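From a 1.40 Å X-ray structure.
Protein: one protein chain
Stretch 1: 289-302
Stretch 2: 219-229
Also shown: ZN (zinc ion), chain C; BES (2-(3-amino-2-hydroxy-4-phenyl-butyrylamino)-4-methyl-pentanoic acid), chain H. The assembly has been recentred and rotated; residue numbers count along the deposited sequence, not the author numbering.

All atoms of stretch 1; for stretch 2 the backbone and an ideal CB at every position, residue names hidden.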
# COMPACT_ATOMS: atom_id res chain seq x y z
N ASP A 289 -6.14 12.79 12.26
CA ASP A 289 -5.73 13.85 13.18
C ASP A 289 -4.27 14.26 12.86
O ASP A 289 -3.99 15.47 12.81
CB ASP A 289 -5.95 13.44 14.62
CG ASP A 289 -5.66 14.56 15.61
OD1 ASP A 289 -6.34 15.56 15.44
OD2 ASP A 289 -4.74 14.39 16.47
N GLU A 290 -3.34 13.32 12.73
CA GLU A 290 -1.93 13.68 12.35
C GLU A 290 -1.90 14.45 11.10
O GLU A 290 -1.16 15.47 11.07
CB GLU A 290 -1.11 12.40 12.24
CG GLU A 290 -0.87 11.75 13.64
CD GLU A 290 -0.14 10.46 13.43
OE1 GLU A 290 -0.57 9.53 12.71
OE2 GLU A 290 0.98 10.27 13.95
N ILE A 291 -2.66 14.08 10.05
CA ILE A 291 -2.60 14.82 8.83
C ILE A 291 -3.08 16.28 9.06
O ILE A 291 -2.42 17.27 8.57
CB ILE A 291 -3.49 14.15 7.79
CG1 ILE A 291 -2.82 12.81 7.40
CG2 ILE A 291 -3.66 15.02 6.48
CD1 ILE A 291 -3.73 11.86 6.62
N LYS A 292 -4.22 16.45 9.74
CA LYS A 292 -4.76 17.83 9.98
C LYS A 292 -3.78 18.67 10.80
O LYS A 292 -3.78 19.94 10.60
CB LYS A 292 -6.12 17.73 10.72
CG LYS A 292 -7.17 17.13 9.81
CD LYS A 292 -8.58 17.08 10.45
CE LYS A 292 -9.55 16.38 9.46
NZ LYS A 292 -10.16 15.24 10.21
N ARG A 293 -2.97 18.06 11.65
CA ARG A 293 -2.11 18.85 12.56
C ARG A 293 -0.75 19.08 11.92
O ARG A 293 0.07 19.81 12.54
CB ARG A 293 -1.89 18.07 13.88
CG ARG A 293 -3.17 18.05 14.61
CD ARG A 293 -3.03 17.46 15.87
NE ARG A 293 -2.55 16.10 15.98
CZ ARG A 293 -1.41 15.69 16.56
NH1 ARG A 293 -0.53 16.54 17.00
NH2 ARG A 293 -1.17 14.37 16.75
N THR A 294 -0.44 18.48 10.75
CA THR A 294 0.91 18.68 10.18
C THR A 294 0.91 19.96 9.35
O THR A 294 0.28 20.10 8.28
CB THR A 294 1.21 17.46 9.29
OG1 THR A 294 1.33 16.30 10.09
CG2 THR A 294 2.70 17.69 8.73
N ILE A 295 1.60 20.96 9.93
CA ILE A 295 1.60 22.28 9.35
C ILE A 295 2.60 22.50 8.24
O ILE A 295 2.49 23.45 7.47
CB ILE A 295 1.75 23.40 10.39
CG1 ILE A 295 3.10 23.25 11.03
CG2 ILE A 295 0.56 23.35 11.51
CD1 ILE A 295 3.38 24.52 12.04
N GLY A 296 3.51 21.55 8.10
CA GLY A 296 4.46 21.67 7.00
C GLY A 296 5.37 20.43 6.93
O GLY A 296 5.70 19.81 7.96
N MET A 297 5.79 20.13 5.71
CA MET A 297 6.74 19.07 5.48
C MET A 297 7.82 19.69 4.59
O MET A 297 7.56 20.23 3.50
CB MET A 297 6.10 17.81 4.78
CG MET A 297 7.06 16.58 4.60
SD MET A 297 7.98 16.75 3.10
CE MET A 297 9.10 15.37 3.38
N PHE A 298 9.05 19.67 5.12
CA PHE A 298 10.30 20.16 4.45
C PHE A 298 11.05 18.99 3.92
O PHE A 298 11.49 18.16 4.67
CB PHE A 298 11.18 20.91 5.43
CG PHE A 298 10.58 22.17 5.99
CD1 PHE A 298 11.19 23.42 5.64
CD2 PHE A 298 9.50 22.18 6.88
CE1 PHE A 298 10.68 24.59 6.16
CE2 PHE A 298 8.99 23.40 7.40
CZ PHE A 298 9.58 24.59 7.05
N GLN A 299 11.19 18.86 2.60
CA GLN A 299 11.97 17.80 1.96
C GLN A 299 13.35 18.27 1.49
O GLN A 299 13.44 19.33 0.86
CB GLN A 299 11.20 17.24 0.77
CG GLN A 299 12.04 16.23 -0.05
CD GLN A 299 12.28 14.88 0.67
OE1 GLN A 299 11.82 14.65 1.75
NE2 GLN A 299 12.94 13.94 0.01
N LEU A 300 14.41 17.60 1.96
CA LEU A 300 15.81 18.04 1.61
C LEU A 300 16.36 16.98 0.66
O LEU A 300 16.54 15.82 1.02
CB LEU A 300 16.61 18.00 2.94
CG LEU A 300 16.13 18.96 4.06
CD1 LEU A 300 16.74 18.50 5.32
CD2 LEU A 300 16.90 20.29 3.72
N ASP A 301 16.56 17.41 -0.59
CA ASP A 301 17.11 16.44 -1.63
C ASP A 301 18.04 17.26 -2.52
O ASP A 301 17.56 18.18 -3.20
CB ASP A 301 15.93 15.93 -2.39
CG ASP A 301 16.22 14.62 -3.21
OD1 ASP A 301 17.40 14.25 -3.30
OD2 ASP A 301 15.32 13.87 -3.64
N MET A 302 19.29 16.85 -2.54
CA MET A 302 20.38 17.50 -3.26
C MET A 302 20.66 18.90 -2.78
O MET A 302 20.30 19.84 -3.42
CB MET A 302 20.10 17.41 -4.75
CG MET A 302 20.16 16.03 -5.15
SD MET A 302 19.66 15.63 -6.87
CE MET A 302 20.75 16.67 -7.81
N UNK A 219 1.79 23.43 21.42
CA UNK A 219 0.76 23.44 20.43
C UNK A 219 0.58 21.94 20.08
O UNK A 219 1.36 21.05 20.53
CB UNK A 219 1.12 24.31 19.23
N UNK A 220 -0.44 21.74 19.26
CA UNK A 220 -0.79 20.48 18.59
C UNK A 220 -0.17 20.33 17.25
O UNK A 220 -0.37 19.26 16.65
CB UNK A 220 -2.31 20.36 18.44
N UNK A 221 0.71 21.24 16.85
CA UNK A 221 1.19 21.21 15.46
C UNK A 221 2.35 20.20 15.32
O UNK A 221 3.06 19.85 16.27
CB UNK A 221 1.64 22.60 15.02
N UNK A 222 2.48 19.66 14.09
CA UNK A 222 3.59 18.79 13.71
C UNK A 222 4.30 19.36 12.45
O UNK A 222 3.63 19.84 11.55
CB UNK A 222 3.09 17.37 13.45
N UNK A 223 5.63 19.29 12.45
CA UNK A 223 6.42 19.58 11.24
C UNK A 223 7.26 18.31 10.97
O UNK A 223 7.82 17.73 11.84
CB UNK A 223 7.30 20.82 11.41
N UNK A 224 7.27 17.91 9.67
CA UNK A 224 8.14 16.78 9.12
C UNK A 224 9.29 17.37 8.37
O UNK A 224 9.11 18.35 7.58
CB UNK A 224 7.36 15.84 8.19
N UNK A 225 10.49 16.88 8.73
CA UNK A 225 11.74 17.24 7.91
C UNK A 225 12.18 15.92 7.37
O UNK A 225 12.51 15.00 8.16
CB UNK A 225 12.85 17.91 8.72
N UNK A 226 12.25 15.84 6.06
CA UNK A 226 12.55 14.54 5.39
C UNK A 226 13.75 14.64 4.40
O UNK A 226 14.12 15.72 3.93
CB UNK A 226 11.31 14.05 4.64
N UNK A 227 14.22 13.45 4.06
CA UNK A 227 15.25 13.22 3.02
C UNK A 227 15.11 11.77 2.69
O UNK A 227 14.35 11.03 3.32
CB UNK A 227 16.67 13.57 3.47
N UNK A 228 15.83 11.30 1.67
CA UNK A 228 15.84 9.85 1.35
C UNK A 228 17.25 9.27 1.42
O UNK A 228 18.24 9.97 1.10
CB UNK A 228 15.26 9.61 -0.04
N UNK A 229 17.30 8.04 1.90
CA UNK A 229 18.62 7.41 2.14
C UNK A 229 19.10 6.40 1.12
O UNK A 229 20.20 5.94 1.28
CB UNK A 229 18.59 6.71 3.50
ZN ZN C . 17.02 12.54 -4.48
N2 BES H . 16.53 14.25 -6.34
C1 BES H . 15.80 13.59 -7.42
C6 BES H . 14.73 14.55 -7.93
C7 BES H . 15.18 15.79 -8.70
C8 BES H . 16.25 15.78 -9.63
C12 BES H . 14.45 16.99 -8.50
C9 BES H . 16.58 16.95 -10.33
C11 BES H . 14.79 18.17 -9.21
C10 BES H . 15.86 18.14 -10.11
C2 BES H . 15.17 12.28 -6.92
O2 BES H . 16.27 11.71 -6.21
C3 BES H . 14.86 11.49 -8.14
O3 BES H . 15.81 11.10 -8.82
N1 BES H . 13.62 11.33 -8.45
C4 BES H . 13.28 10.63 -9.69
C13 BES H . 11.76 10.64 -9.69
C14 BES H . 11.12 9.87 -8.53
C15 BES H . 9.63 9.93 -8.82
C16 BES H . 11.63 8.45 -8.33
C5 BES H . 13.67 11.39 -10.95
O1 BES H . 13.73 10.76 -12.04
O4 BES H . 13.92 12.61 -10.94

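Position 219 has an ideal CB with nothing of stretch 1 within 5.5 Å, so stretch 1 sets no preference there. The residue is Thr219, whose OG1 accepts a hydrogen bond from the backbone N of position 221 (3.0 Å).

At 220 the CB points sideways, 3.9 Å from Arg293 CD, and the backbone O of 220 accepts a hydrogen bond from Arg293 NH1 at 2.7 Å. Because the arginine is held through the main chain, many polar or small side chains would serve. The residue is Asn220, whose CB packs against Arg293 CD while its amide extends beyond.

Position 221 places its CB 3.7 Å from Ile295 CG2 and 4.1 Å from Arg293 O, sideways to stretch 1. An apolar or a short polar group would be compatible. The deposited Asp221 lays its CG 3.6 Å from Ile295 CG2, a contact without a polar partner in stretch 1.

From 222 the chain runs parallel to strand 294-300, and CB atoms alternate between the two faces of the sheet. At 222, N donates to Arg293 O (2.9 Å) and O accepts from Ile295 N (2.8 Å). The CB lies 3.9 Å from Thr294 OG1, but that hydroxyl already donates to Glu290 O (2.8 Å), so an aliphatic chain suits the site; extended backbone angles favour a beta-branched one. It is Ile222, whose CD1 lies over one face of the Arg293 guanidinium, 3.7 Å from NH1, and reaches to 3.9 Å from Glu290 O.

Position 223 turns to the other face, where Gly296 has no side chain and Ile295 and Phe298 offer apolar surface. Valine, leucine or isoleucine would each fit in kind. Ile223 sets its CG1 3.7 Å from Ile295 CG1 and its CG2 3.8 Å from Phe298 CD2.

At 224 the N donates to Gly296 O (3.0 Å) and the O accepts from Phe298 N (2.8 Å). The CB sits 3.7 Å from Met297 CG, with Thr294 CG2 at 5.0 Å, a setting for a branched aliphatic. Ile224 keeps the methionine contact through CB and brings CD1 to 4.1 Å from Thr294 CG2.

The CB of 225 shares its face with Phe298 and lies 5.2 Å from Leu300 CD1, leaving room for an aliphatic group to close the gap. Ile225 does so, with CG2 3.8 Å from Leu300 CD1.

Position 226 is the most restrictive: an ideal CB would lie 2.9 Å from Met297 CE and 3.0 Å from Gln299 OE1, both clashes. Glycine is the natural answer, and Gly226 leaves room for Met297 CE, 4.1 Å from its CA, and Gln299 OE1, 3.3 Å from its C. Its N donates to Phe298 O (2.8 Å) and its O accepts from Leu300 N (2.7 Å).

At 227 the CB points sideways, 3.3 Å from Leu300 O, which does not fix side-chain size; several kinds could serve. Ser227 keeps CB 3.4 Å from Leu300 O and bonds through OG elsewhere in the structure.

Position 228 lies near the zinc, which Asp301 binds through OD1 (2.1 Å) and OD2 (2.3 Å), so a metal ligand with some reach, such as histidine or perhaps glutamate, would suit. His228 NE2 coordinates it at 2.0 Å.

At 229 an ideal CB finds nothing of stretch 1 within 5.5 Å, so no type is preferred; the residue is His229.

Stretch 2 (219-229) TNDIIIIGSHH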
# COMPACT_ATOMS: atom_id res chain seq x y z
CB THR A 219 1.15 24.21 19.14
OG1 THR A 219 2.04 23.39 18.40
CG2 THR A 219 1.80 25.57 19.39
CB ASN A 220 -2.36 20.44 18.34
CG ASN A 220 -3.13 20.26 19.62
OD1 ASN A 220 -4.22 20.86 19.80
ND2 ASN A 220 -2.56 19.47 20.55
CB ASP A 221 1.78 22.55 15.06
CG ASP A 221 0.78 23.72 15.09
OD1 ASP A 221 -0.48 23.46 15.08
OD2 ASP A 221 1.24 24.89 14.95
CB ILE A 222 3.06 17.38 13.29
CG1 ILE A 222 2.28 16.75 14.49
CG2 ILE A 222 4.20 16.42 12.99
CD1 ILE A 222 1.39 15.52 13.96
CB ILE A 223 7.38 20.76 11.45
CG1 ILE A 223 6.49 21.95 11.49
CG2 ILE A 223 8.22 20.84 10.20
CD1 ILE A 223 7.24 23.28 11.83
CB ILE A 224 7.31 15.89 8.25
CG1 ILE A 224 6.13 15.27 9.07
CG2 ILE A 224 8.14 14.80 7.72
CD1 ILE A 224 5.15 14.44 8.21
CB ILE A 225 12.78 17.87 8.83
CG1 ILE A 225 12.26 19.14 9.60
CG2 ILE A 225 14.03 18.25 8.03
CD1 ILE A 225 11.61 18.78 10.98
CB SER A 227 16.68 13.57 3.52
OG SER A 227 16.88 12.87 4.78
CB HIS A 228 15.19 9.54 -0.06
CG HIS A 228 15.95 10.07 -1.27
ND1 HIS A 228 16.86 9.27 -1.98
CD2 HIS A 228 15.78 11.21 -1.96
CE1 HIS A 228 17.28 10.01 -3.04
NE2 HIS A 228 16.66 11.17 -3.02
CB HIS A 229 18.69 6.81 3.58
CG HIS A 229 17.54 5.90 3.93
ND1 HIS A 229 17.11 4.76 3.28
CD2 HIS A 229 16.69 6.10 4.97
CE1 HIS A 229 16.02 4.28 3.92
NE2 HIS A 229 15.80 5.08 4.97
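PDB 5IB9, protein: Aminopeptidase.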